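Local coordinates for putative acyl-CoA dehydrogenase (Burkholderia xenovorans, PDB 5JSC), which belongs to the acyl-CoA dehydrogenase family of flavoproteins and binds flavin-adenine dinucleotide, at residues E38-A43 with R58-E63; T97-S102 with A266-G271. All coordinates share one frame; numbering follows the deposited sequence. Where two conformers were deposited one is given.

Contact 1: residues E38-A43 with R58-E63; sequences EAWCRA and RRLVRE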
loop_
_atom_site.group_PDB
_atom_site.type_symbol
_atom_site.label_atom_id
_atom_site.label_comp_id
_atom_site.label_asym_id
_atom_site.label_seq_id
_atom_site.Cartn_x
_atom_site.Cartn_y
_atom_site.Cartn_z
ATOM N N GLU C 38 -15.651 -16.466 26.390
ATOM C CA GLU C 38 -16.534 -15.348 26.053
ATOM C C GLU C 38 -17.513 -15.051 27.182
ATOM O O GLU C 38 -17.731 -13.882 27.537
ATOM C CB GLU C 38 -17.290 -15.631 24.754
ATOM C CG GLU C 38 -18.368 -14.591 24.402
ATOM C CD GLU C 38 -17.833 -13.175 24.184
ATOM O OE1 GLU C 38 -16.628 -13.010 23.904
ATOM O OE2 GLU C 38 -18.636 -12.218 24.280
ATOM N N ALA C 39 -18.124 -16.093 27.755
ATOM C CA ALA C 39 -19.037 -15.882 28.871
ATOM C C ALA C 39 -18.314 -15.287 30.073
ATOM O O ALA C 39 -18.864 -14.425 30.773
ATOM C CB ALA C 39 -19.714 -17.200 29.254
ATOM N N TRP C 40 -17.083 -15.742 30.337
ATOM C CA TRP C 40 -16.311 -15.158 31.427
ATOM C C TRP C 40 -16.082 -13.669 31.188
ATOM O O TRP C 40 -16.243 -12.849 32.100
ATOM C CB TRP C 40 -14.974 -15.901 31.601
ATOM C CG TRP C 40 -14.176 -15.385 32.789
ATOM C CD1 TRP C 40 -14.200 -15.873 34.068
ATOM C CD2 TRP C 40 -13.281 -14.261 32.810
ATOM N NE1 TRP C 40 -13.370 -15.128 34.877
ATOM C CE2 TRP C 40 -12.796 -14.133 34.129
ATOM C CE3 TRP C 40 -12.841 -13.356 31.841
ATOM C CZ2 TRP C 40 -11.898 -13.135 34.502
ATOM C CZ3 TRP C 40 -11.948 -12.360 32.212
ATOM C CH2 TRP C 40 -11.487 -12.259 33.534
ATOM N N CYS C 41 -15.738 -13.299 29.953
ATOM C CA CYS C 41 -15.526 -11.890 29.627
ATOM C C CYS C 41 -16.789 -11.063 29.828
ATOM O O CYS C 41 -16.731 -9.955 30.376
ATOM C CB CYS C 41 -15.046 -11.758 28.187
ATOM S SG CYS C 41 -13.364 -12.308 27.938
ATOM N N ARG C 42 -17.937 -11.569 29.368
ATOM C CA ARG C 42 -19.175 -10.802 29.473
ATOM C C ARG C 42 -19.578 -10.584 30.920
ATOM O O ARG C 42 -20.201 -9.568 31.246
ATOM C CB ARG C 42 -20.300 -11.501 28.712
ATOM C CG ARG C 42 -20.212 -11.310 27.213
ATOM C CD ARG C 42 -21.232 -12.142 26.460
ATOM N NE ARG C 42 -21.161 -11.867 25.028
ATOM C CZ ARG C 42 -21.548 -12.704 24.070
ATOM N NH1 ARG C 42 -21.433 -12.346 22.796
ATOM N NH2 ARG C 42 -22.033 -13.899 24.376
ATOM N N ALA C 43 -19.228 -11.515 31.800
ATOM C CA ALA C 43 -19.630 -11.420 33.193
ATOM C C ALA C 43 -18.618 -10.701 34.074
ATOM O O ALA C 43 -19.000 -10.195 35.135
ATOM C CB ALA C 43 -19.881 -12.816 33.760
ATOM N N ARG C 58 -3.077 -7.583 39.041
ATOM C CA ARG C 58 -3.096 -8.554 40.131
ATOM C C ARG C 58 -4.474 -9.191 40.271
ATOM O O ARG C 58 -4.591 -10.414 40.426
ATOM C CB ARG C 58 -2.689 -7.888 41.445
ATOM C CG ARG C 58 -1.222 -7.493 41.543
ATOM C CD ARG C 58 -0.942 -6.890 42.910
ATOM N NE ARG C 58 0.476 -6.914 43.255
ATOM C CZ ARG C 58 1.262 -5.846 43.299
ATOM N NH1 ARG C 58 0.775 -4.644 43.017
ATOM N NH2 ARG C 58 2.539 -5.981 43.636
ATOM N N ARG C 59 -5.528 -8.374 40.215
ATOM C CA ARG C 59 -6.881 -8.896 40.348
ATOM C C ARG C 59 -7.225 -9.819 39.189
ATOM O O ARG C 59 -7.805 -10.893 39.390
ATOM C CB ARG C 59 -7.865 -7.728 40.439
ATOM C CG ARG C 59 -9.316 -8.111 40.564
ATOM C CD ARG C 59 -10.168 -6.887 40.930
ATOM N NE ARG C 59 -10.190 -5.867 39.880
ATOM C CZ ARG C 59 -9.552 -4.696 39.936
ATOM N NH1 ARG C 59 -8.825 -4.371 40.998
ATOM N NH2 ARG C 59 -9.646 -3.841 38.926
ATOM N N LEU C 60 -6.849 -9.429 37.968
ATOM C CA LEU C 60 -7.155 -10.240 36.794
ATOM C C LEU C 60 -6.441 -11.583 36.841
ATOM O O LEU C 60 -7.032 -12.615 36.499
ATOM C CB LEU C 60 -6.788 -9.474 35.521
ATOM C CG LEU C 60 -7.768 -8.364 35.140
ATOM C CD1 LEU C 60 -7.136 -7.450 34.104
ATOM C CD2 LEU C 60 -9.075 -8.960 34.612
ATOM N N VAL C 61 -5.174 -11.597 37.271
ATOM C CA VAL C 61 -4.444 -12.864 37.374
ATOM C C VAL C 61 -5.137 -13.789 38.368
ATOM O O VAL C 61 -5.331 -14.982 38.098
ATOM C CB VAL C 61 -2.970 -12.622 37.754
ATOM C CG1 VAL C 61 -2.281 -13.946 38.107
ATOM C CG2 VAL C 61 -2.223 -11.934 36.609
ATOM N N ARG C 62 -5.524 -13.251 39.532
ATOM C CA ARG C 62 -6.219 -14.071 40.518
ATOM C C ARG C 62 -7.540 -14.602 39.972
ATOM O O ARG C 62 -7.868 -15.783 40.169
ATOM C CB ARG C 62 -6.448 -13.270 41.801
ATOM C CG ARG C 62 -5.168 -12.820 42.483
ATOM C CD ARG C 62 -5.444 -12.224 43.861
ATOM N NE ARG C 62 -6.285 -11.029 43.800
ATOM C CZ ARG C 62 -5.839 -9.788 43.964
ATOM N NH1 ARG C 62 -4.554 -9.570 44.203
ATOM N NH2 ARG C 62 -6.679 -8.762 43.893
ATOM N N GLU C 63 -8.316 -13.751 39.292
ATOM C CA GLU C 63 -9.630 -14.154 38.799
ATOM C C GLU C 63 -9.512 -15.159 37.663
ATOM O O GLU C 63 -10.241 -16.159 37.627
ATOM C CB GLU C 63 -10.415 -12.930 38.329
ATOM C CG GLU C 63 -10.803 -11.961 39.425
ATOM C CD GLU C 63 -11.498 -10.731 38.877
ATOM O OE1 GLU C 63 -11.517 -10.555 37.638
ATOM O OE2 GLU C 63 -12.023 -9.938 39.685
#

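Contact 2: residues T97-S102 with A266-G271; sequences TLAKHS and AAASLG. With SO4 (sulfate ion), chain S.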
loop_
_atom_site.group_PDB
_atom_site.type_symbol
_atom_site.label_atom_id
_atom_site.label_comp_id
_atom_site.label_asym_id
_atom_site.label_seq_id
_atom_site.Cartn_x
_atom_site.Cartn_y
_atom_site.Cartn_z
ATOM N N THR C 97 -10.053 -13.817 22.494
ATOM C CA THR C 97 -11.302 -13.407 23.129
ATOM C C THR C 97 -11.059 -12.347 24.193
ATOM O O THR C 97 -11.794 -11.357 24.270
ATOM C CB THR C 97 -12.001 -14.620 23.735
ATOM O OG1 THR C 97 -12.135 -15.624 22.726
ATOM C CG2 THR C 97 -13.392 -14.249 24.268
ATOM N N LEU C 98 -10.031 -12.527 25.019
ATOM C CA LEU C 98 -9.741 -11.525 26.040
ATOM C C LEU C 98 -9.424 -10.176 25.409
ATOM O O LEU C 98 -9.985 -9.150 25.806
ATOM C CB LEU C 98 -8.589 -11.989 26.926
ATOM C CG LEU C 98 -8.936 -13.092 27.926
ATOM C CD1 LEU C 98 -7.651 -13.699 28.482
ATOM C CD2 LEU C 98 -9.822 -12.566 29.048
ATOM N N ALA C 99 -8.547 -10.166 24.398
ATOM C CA ALA C 99 -8.177 -8.906 23.752
ATOM C C ALA C 99 -9.387 -8.227 23.124
ATOM O O ALA C 99 -9.485 -6.990 23.123
ATOM C CB ALA C 99 -7.107 -9.155 22.691
ATOM N N LYS C 100 -10.323 -9.020 22.587
ATOM C CA LYS C 100 -11.531 -8.462 21.991
ATOM C C LYS C 100 -12.356 -7.671 23.005
ATOM O O LYS C 100 -13.145 -6.805 22.611
ATOM C CB LYS C 100 -12.363 -9.598 21.380
ATOM C CG LYS C 100 -13.584 -9.146 20.589
ATOM C CD LYS C 100 -14.178 -10.287 19.776
ATOM C CE LYS C 100 -14.686 -11.405 20.660
ATOM N NZ LYS C 100 -15.285 -12.513 19.853
ATOM N N HIS C 101 -12.185 -7.939 24.299
ATOM C CA HIS C 101 -12.894 -7.233 25.357
ATOM C C HIS C 101 -12.021 -6.280 26.157
ATOM O O HIS C 101 -12.518 -5.231 26.591
ATOM C CB HIS C 101 -13.519 -8.231 26.338
ATOM C CG HIS C 101 -14.622 -9.056 25.754
ATOM N ND1 HIS C 101 -15.951 -8.729 25.913
ATOM C CD2 HIS C 101 -14.599 -10.207 25.042
ATOM C CE1 HIS C 101 -16.700 -9.639 25.315
ATOM N NE2 HIS C 101 -15.905 -10.545 24.775
ATOM N N SER C 102 -10.748 -6.618 26.380
ATOM C CA SER C 102 -9.918 -5.884 27.336
ATOM C C SER C 102 -8.448 -6.155 27.072
ATOM O O SER C 102 -7.997 -7.301 27.195
ATOM C CB SER C 102 -10.256 -6.284 28.766
ATOM O OG SER C 102 -9.264 -5.808 29.659
ATOM N N ALA C 266 -0.193 -12.782 17.807
ATOM C CA ALA C 266 -1.031 -12.676 16.620
ATOM C C ALA C 266 -2.500 -12.814 16.979
ATOM O O ALA C 266 -3.344 -12.074 16.460
ATOM C CB ALA C 266 -0.620 -13.731 15.598
ATOM N N ALA C 267 -2.822 -13.747 17.881
ATOM C CA ALA C 267 -4.211 -13.936 18.287
ATOM C C ALA C 267 -4.749 -12.715 19.029
ATOM O O ALA C 267 -5.898 -12.307 18.814
ATOM C CB ALA C 267 -4.330 -15.197 19.145
ATOM N N ALA C 268 -3.940 -12.117 19.908
ATOM C CA ALA C 268 -4.389 -10.900 20.587
ATOM C C ALA C 268 -4.636 -9.780 19.586
ATOM O O ALA C 268 -5.648 -9.073 19.674
ATOM C CB ALA C 268 -3.373 -10.458 21.642
ATOM N N SER C 269 -3.727 -9.613 18.620
ATOM C CA SER C 269 -3.914 -8.616 17.567
ATOM C C SER C 269 -5.242 -8.824 16.858
ATOM O O SER C 269 -5.998 -7.873 16.613
ATOM C CB SER C 269 -2.776 -8.711 16.547
ATOM O OG SER C 269 -1.512 -8.485 17.136
ATOM N N LEU C 270 -5.528 -10.077 16.519
ATOM C CA LEU C 270 -6.773 -10.434 15.858
ATOM C C LEU C 270 -7.981 -10.070 16.713
ATOM O O LEU C 270 -8.980 -9.560 16.194
ATOM C CB LEU C 270 -6.744 -11.934 15.553
ATOM C CG LEU C 270 -8.028 -12.618 15.099
ATOM C CD1 LEU C 270 -8.501 -12.023 13.780
ATOM C CD2 LEU C 270 -7.773 -14.126 14.951
ATOM N N GLY C 271 -7.914 -10.343 18.020
ATOM C CA GLY C 271 -9.015 -9.970 18.902
ATOM C C GLY C 271 -9.257 -8.471 18.941
ATOM O O GLY C 271 -10.400 -8.009 18.870
HETATM S S SO4 S . -8.995 -2.156 28.581
HETATM O O1 SO4 S . -10.394 -2.039 28.988
HETATM O O2 SO4 S . -8.389 -3.276 29.289
HETATM O O3 SO4 S . -8.287 -0.920 28.904
HETATM O O4 SO4 S . -8.917 -2.408 27.144
#

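Contact 1: residues E38-A43 with R58-E63
The indole of W40 reaches over to helix 53-66 and meets L60 and E63 in different ways. CD2 of L60 comes in at the ring edge, close to its plane, with 4.2 Å between it and W40 CH2. The E63 carboxylate approaches obliquely, its plane turned 70° from the indole, and W40 CZ2 lies 4.1 Å from E63 OE1. This is a light helix-helix contact in the α-helical N-terminal domain of the acyl-CoA dehydrogenase fold, between helices 28-44 and 53-66. Their backbones stay well apart, the nearest CA atoms being those of W40 and E63 at 10.0 Å, and it is the length of the tryptophan that spans the gap. Its CG stands anti to the backbone N (chi1 -176°), which sends the six-membered ring out toward the other helix. E63 crosses the indole at about a right angle, with its chain extended beyond CG; its CB also packs on CZ2, so the methylene and the carboxylate oxygen both touch the same ring carbon. W69 adds an edge-to-face ring contact to W40, and L98 of helix 88-101 packs against it too. On the second helix, L60 continues inward to L104 and A108 of helix 103-122, so the leucine faces the domain interior while E63 sits nearer the solvent. One turn of helix 28-44 carries its own charge pair. The guanidinium of R42 lies with one face over E38 CG, and R42 NE forms a salt bridge to E38 OE2 at 2.7 Å.

Contact 2: residues T97-S102 with A266-G271
The carbonyl oxygen of G271 receives a weak CA-H...O contact from K100, whose CA lies 3.4 Å from G271 O with an angle of 135° at the hydrogen; CB and CG of the lysine merely pack on the same oxygen. Two helices cross closely here, at a glycine. Helices 88-101 and 250-286, from the N- and C-terminal helical domains of the acyl-CoA dehydrogenase fold, approach to 7.2 Å between local axes at a crossing angle of -39°. G271 has no side chain to hold them apart, and its CA comes within 4.3 Å of the CA of K100. A99, the residue before K100, points its methyl at the partner helix, where A268 lies about a turn ahead of G271; A99 CB is 3.4 Å from A268 O and 4.1 Å from A268 CB. Both alanines also touch D106 of helix 103-122, which covers this side of the buried crossing. K100 has its CG anti to the backbone N (chi1 -174°), and beyond CG the chain leads away from the partner helix, with a bend at chi3. Helix 88-101 then gives way to the next: L98 O accepts from both H101 N and S102 N. S102 is the N-cap of helix 103-122, its OG receiving A105 N. The same hydroxyl donates to a sulfate, probably from the crystallisation liquor, which G103 N and L104 N also hold; the S102 OG to sulfate O2 distance is 2.7 Å.

In the fold
From the N terminus, helix 28-44 leads through a partly unmodelled connection into helix 53-66, and contact 1 closes that short loop within the N-terminal domain. Helix 88-101 follows, and contact 2 opens only after contact 1 has closed, so the two stand in series. Contact 2 spans far more chain: the rest of the N-terminal helices and the β-rich middle domain come before helix 250-286 returns to meet 97-102. Helix 88-101 joins the two places, whose centres are about 14 Å apart. C41 packs on L98 and H101, and E38 OE1 probably hydrogen-bonds H101 NE2 at 2.7 Å, linking helix 28-44 to the helix that crosses helix 250-286 of the C-terminal domain.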